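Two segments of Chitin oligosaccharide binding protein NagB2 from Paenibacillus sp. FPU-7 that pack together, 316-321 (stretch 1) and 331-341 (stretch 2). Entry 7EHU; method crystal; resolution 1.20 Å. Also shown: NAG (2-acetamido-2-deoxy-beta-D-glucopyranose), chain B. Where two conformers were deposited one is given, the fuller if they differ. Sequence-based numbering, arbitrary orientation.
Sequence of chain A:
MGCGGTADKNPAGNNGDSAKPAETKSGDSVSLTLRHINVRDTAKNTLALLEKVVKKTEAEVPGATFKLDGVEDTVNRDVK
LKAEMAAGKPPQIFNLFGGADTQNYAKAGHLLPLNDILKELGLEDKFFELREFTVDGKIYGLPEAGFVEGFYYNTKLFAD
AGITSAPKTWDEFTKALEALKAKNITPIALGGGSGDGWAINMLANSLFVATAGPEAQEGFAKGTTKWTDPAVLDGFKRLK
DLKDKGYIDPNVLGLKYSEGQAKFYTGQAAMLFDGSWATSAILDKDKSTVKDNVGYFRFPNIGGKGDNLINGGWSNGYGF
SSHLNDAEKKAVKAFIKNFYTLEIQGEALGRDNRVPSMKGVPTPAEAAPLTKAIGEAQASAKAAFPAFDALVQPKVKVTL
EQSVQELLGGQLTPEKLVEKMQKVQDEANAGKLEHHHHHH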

# COMPACT_ATOMS: atom_id res chain seq x y z
N ASN A 316 4.00 -3.24 -5.16
CA ASN A 316 2.81 -3.62 -5.91
C ASN A 316 3.01 -3.33 -7.39
O ASN A 316 3.47 -2.25 -7.77
CB ASN A 316 1.58 -2.89 -5.37
CG ASN A 316 0.28 -3.36 -5.99
OD1 ASN A 316 -0.48 -2.56 -6.56
ND2 ASN A 316 0.01 -4.67 -5.92
N GLY A 317 2.67 -4.30 -8.21
CA GLY A 317 2.77 -4.14 -9.65
C GLY A 317 2.23 -5.36 -10.34
O GLY A 317 1.34 -6.00 -9.80
N TYR A 318 2.74 -5.70 -11.52
CA TYR A 318 2.24 -6.84 -12.28
C TYR A 318 3.21 -8.02 -12.17
O TYR A 318 4.43 -7.87 -12.25
CB TYR A 318 2.01 -6.46 -13.75
CG TYR A 318 0.82 -5.55 -13.87
CD1 TYR A 318 -0.46 -6.03 -13.63
CD2 TYR A 318 0.95 -4.19 -14.16
CE1 TYR A 318 -1.57 -5.19 -13.69
CE2 TYR A 318 -0.14 -3.35 -14.22
CZ TYR A 318 -1.39 -3.85 -13.99
OH TYR A 318 -2.50 -3.05 -13.99
N GLY A 319 2.60 -9.20 -11.99
CA GLY A 319 3.25 -10.47 -12.21
C GLY A 319 2.56 -11.21 -13.35
O GLY A 319 1.51 -10.79 -13.86
N PHE A 320 3.17 -12.33 -13.73
CA PHE A 320 2.83 -13.02 -14.97
C PHE A 320 2.78 -14.51 -14.72
O PHE A 320 3.60 -15.06 -13.98
CB PHE A 320 3.85 -12.65 -16.06
CG PHE A 320 3.98 -11.17 -16.21
CD1 PHE A 320 3.10 -10.46 -17.00
CD2 PHE A 320 4.91 -10.46 -15.46
CE1 PHE A 320 3.14 -9.09 -17.07
CE2 PHE A 320 4.97 -9.08 -15.52
CZ PHE A 320 4.09 -8.39 -16.34
N SER A 321 1.81 -15.18 -15.33
CA SER A 321 1.72 -16.63 -15.16
C SER A 321 2.95 -17.30 -15.77
O SER A 321 3.43 -16.90 -16.83
CB SER A 321 0.45 -17.14 -15.82
OG SER A 321 0.44 -18.55 -15.72
N ALA A 331 3.08 -11.78 -26.39
CA ALA A 331 2.17 -10.71 -26.00
C ALA A 331 2.54 -10.14 -24.64
O ALA A 331 2.49 -8.92 -24.44
CB ALA A 331 0.74 -11.25 -26.00
N VAL A 332 2.91 -11.00 -23.69
CA VAL A 332 3.29 -10.54 -22.36
C VAL A 332 4.54 -9.69 -22.43
O VAL A 332 4.63 -8.65 -21.78
CB VAL A 332 3.46 -11.75 -21.41
CG1 VAL A 332 4.29 -11.37 -20.19
CG2 VAL A 332 2.12 -12.31 -20.99
N LYS A 333 5.53 -10.12 -23.21
CA LYS A 333 6.75 -9.33 -23.33
C LYS A 333 6.45 -7.96 -23.91
O LYS A 333 7.02 -6.96 -23.48
CB LYS A 333 7.77 -10.06 -24.20
CG LYS A 333 8.39 -11.29 -23.55
CD LYS A 333 9.69 -11.71 -24.26
CE LYS A 333 9.78 -13.20 -24.54
NZ LYS A 333 10.83 -13.48 -25.56
N ALA A 334 5.57 -7.90 -24.91
CA ALA A 334 5.20 -6.62 -25.50
C ALA A 334 4.49 -5.72 -24.50
O ALA A 334 4.72 -4.51 -24.46
CB ALA A 334 4.34 -6.83 -26.76
N PHE A 335 3.64 -6.31 -23.66
CA PHE A 335 2.98 -5.54 -22.63
C PHE A 335 4.01 -4.96 -21.66
O PHE A 335 3.95 -3.77 -21.31
CB PHE A 335 1.97 -6.40 -21.86
CG PHE A 335 1.42 -5.69 -20.64
CD1 PHE A 335 0.45 -4.71 -20.77
CD2 PHE A 335 1.93 -5.95 -19.39
CE1 PHE A 335 -0.03 -4.03 -19.68
CE2 PHE A 335 1.44 -5.27 -18.27
CZ PHE A 335 0.48 -4.30 -18.43
N ILE A 336 4.96 -5.78 -21.21
CA ILE A 336 6.00 -5.29 -20.30
C ILE A 336 6.76 -4.13 -20.94
O ILE A 336 6.99 -3.08 -20.33
CB ILE A 336 6.93 -6.43 -19.85
CG1 ILE A 336 6.16 -7.45 -18.99
CG2 ILE A 336 8.16 -5.90 -19.10
CD1 ILE A 336 6.89 -8.74 -18.82
N LYS A 337 7.13 -4.31 -22.21
CA LYS A 337 7.86 -3.29 -22.95
C LYS A 337 7.10 -1.98 -22.99
O LYS A 337 7.70 -0.89 -22.91
CB LYS A 337 8.11 -3.80 -24.37
CG LYS A 337 8.79 -2.78 -25.29
CD LYS A 337 8.82 -3.21 -26.76
CE LYS A 337 7.45 -3.30 -27.36
NZ LYS A 337 7.05 -2.02 -28.04
N ASN A 338 5.78 -2.06 -23.16
CA ASN A 338 4.97 -0.86 -23.35
C ASN A 338 4.46 -0.26 -22.06
O ASN A 338 4.16 0.93 -22.04
CB ASN A 338 3.82 -1.17 -24.30
CG ASN A 338 4.29 -1.39 -25.73
OD1 ASN A 338 5.32 -0.84 -26.14
ND2 ASN A 338 3.55 -2.17 -26.50
N PHE A 339 4.38 -1.03 -20.99
CA PHE A 339 3.93 -0.49 -19.71
C PHE A 339 5.08 0.11 -18.92
O PHE A 339 4.94 1.20 -18.33
CB PHE A 339 3.25 -1.58 -18.88
CG PHE A 339 2.57 -1.04 -17.65
CD1 PHE A 339 1.37 -0.39 -17.74
CD2 PHE A 339 3.14 -1.20 -16.40
CE1 PHE A 339 0.74 0.12 -16.62
CE2 PHE A 339 2.52 -0.70 -15.26
CZ PHE A 339 1.31 -0.05 -15.37
N TYR A 340 6.22 -0.58 -18.87
CA TYR A 340 7.36 -0.18 -18.04
C TYR A 340 8.31 0.66 -18.88
O TYR A 340 9.34 0.21 -19.36
CB TYR A 340 8.03 -1.42 -17.43
CG TYR A 340 7.13 -2.12 -16.45
CD1 TYR A 340 6.99 -1.66 -15.15
CD2 TYR A 340 6.38 -3.23 -16.83
CE1 TYR A 340 6.16 -2.29 -14.25
CE2 TYR A 340 5.55 -3.87 -15.94
CZ TYR A 340 5.43 -3.39 -14.66
OH TYR A 340 4.60 -4.04 -13.78
N THR A 341 7.91 1.91 -19.10
CA THR A 341 8.72 2.87 -19.83
C THR A 341 8.58 4.21 -19.14
O THR A 341 7.57 4.49 -18.48
CB THR A 341 8.32 2.79 -21.32
OG1 THR A 341 9.18 3.61 -22.11
CG2 THR A 341 6.86 3.20 -21.53
C1 NAG B . -2.79 0.84 -5.01
C2 NAG B . -1.37 0.53 -4.58
C3 NAG B . -1.35 -0.62 -3.57
C4 NAG B . -2.37 -0.40 -2.45
C5 NAG B . -3.72 -0.10 -3.08
C6 NAG B . -4.82 0.20 -2.08
C7 NAG B . 0.32 0.99 -6.33
C8 NAG B . 1.02 0.42 -7.52
N2 NAG B . -0.56 0.17 -5.73
O3 NAG B . -0.03 -0.71 -3.05
O4 NAG B . -2.50 -1.60 -1.69
O5 NAG B . -3.60 1.06 -3.91
O6 NAG B . -6.07 0.37 -2.74
O7 NAG B . 0.56 2.12 -5.92

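A strand packed along a helix commonly commits every second side chain to the contact, and the rings of Y318 and F320, set against V332, F335, I336 and F339, are a compact example. Both strand residues point their CA-to-CB bonds toward the helix and supply nearly all that the strand buries there. Between them lies G319, where a CB would point away.

The apolar centre forms around these two rings. The CA of F320 lies 7.8 Å from the CA of V332, its nearest across the contact, and the F320 ring meets three helical side chains. Its CD1 lies 3.5 Å from CG1 of V332, and its CE1 is 4.1 Å from CD2 of F335, which lies at the ring edge. I336 covers one face: its CD1 stands 4.0 Å from the centroid of the F320 ring and only 20° off the normal, a CH-pi contact, while its CG1 comes within 3.5 Å of F320 CZ. The CA-to-CB bond of I336 points sideways, so this contact depends on the outer part of the side chain, which comes nearer to the strand.

F335 links the two strand residues, since it touches Y318 as well as F320. V332, F335, I336 and F339 follow the three- and four-residue spacing that returns a helix to the same side, and backbone hydrogen bonds such as F339 N to F335 O, at 2.8 Å, hold that spacing. Strand 316-320 and helix 331-339 run nearly antiparallel, at 164° between their N-to-C directions, and their axes approach to 10.8 Å, a spacing filled by large side chains. Y318 packs against two phenylalanines, F335 and F339, in edge-to-face pairs in which it offers its face to the first and its edge to the second. The centroids are 5.8 Å apart and the planes at 85° for F335, against 5.4 Å and 83° for F339. The closer approach is that of Y318 CE2 to F339 CZ, at 3.8 Å. Near-perpendicular packing of this kind sets ring hydrogens against pi density.

Polarity enters where the helix ends. Y340, the first residue to leave helical phi/psi, still points toward the strand and brings its OH to 3.4 Å from Y318 N and 3.5 Å from Y318 CB. The same hydroxyl lies 4.4 Å from C of G317 and is hydrogen-bonded elsewhere in the structure. Farther along the strand, N316 makes no contact with the helix; its OD1 instead accepts a 2.9 Å hydrogen bond from N2 of NAG, consistent with a chitin oligosaccharide binding protein.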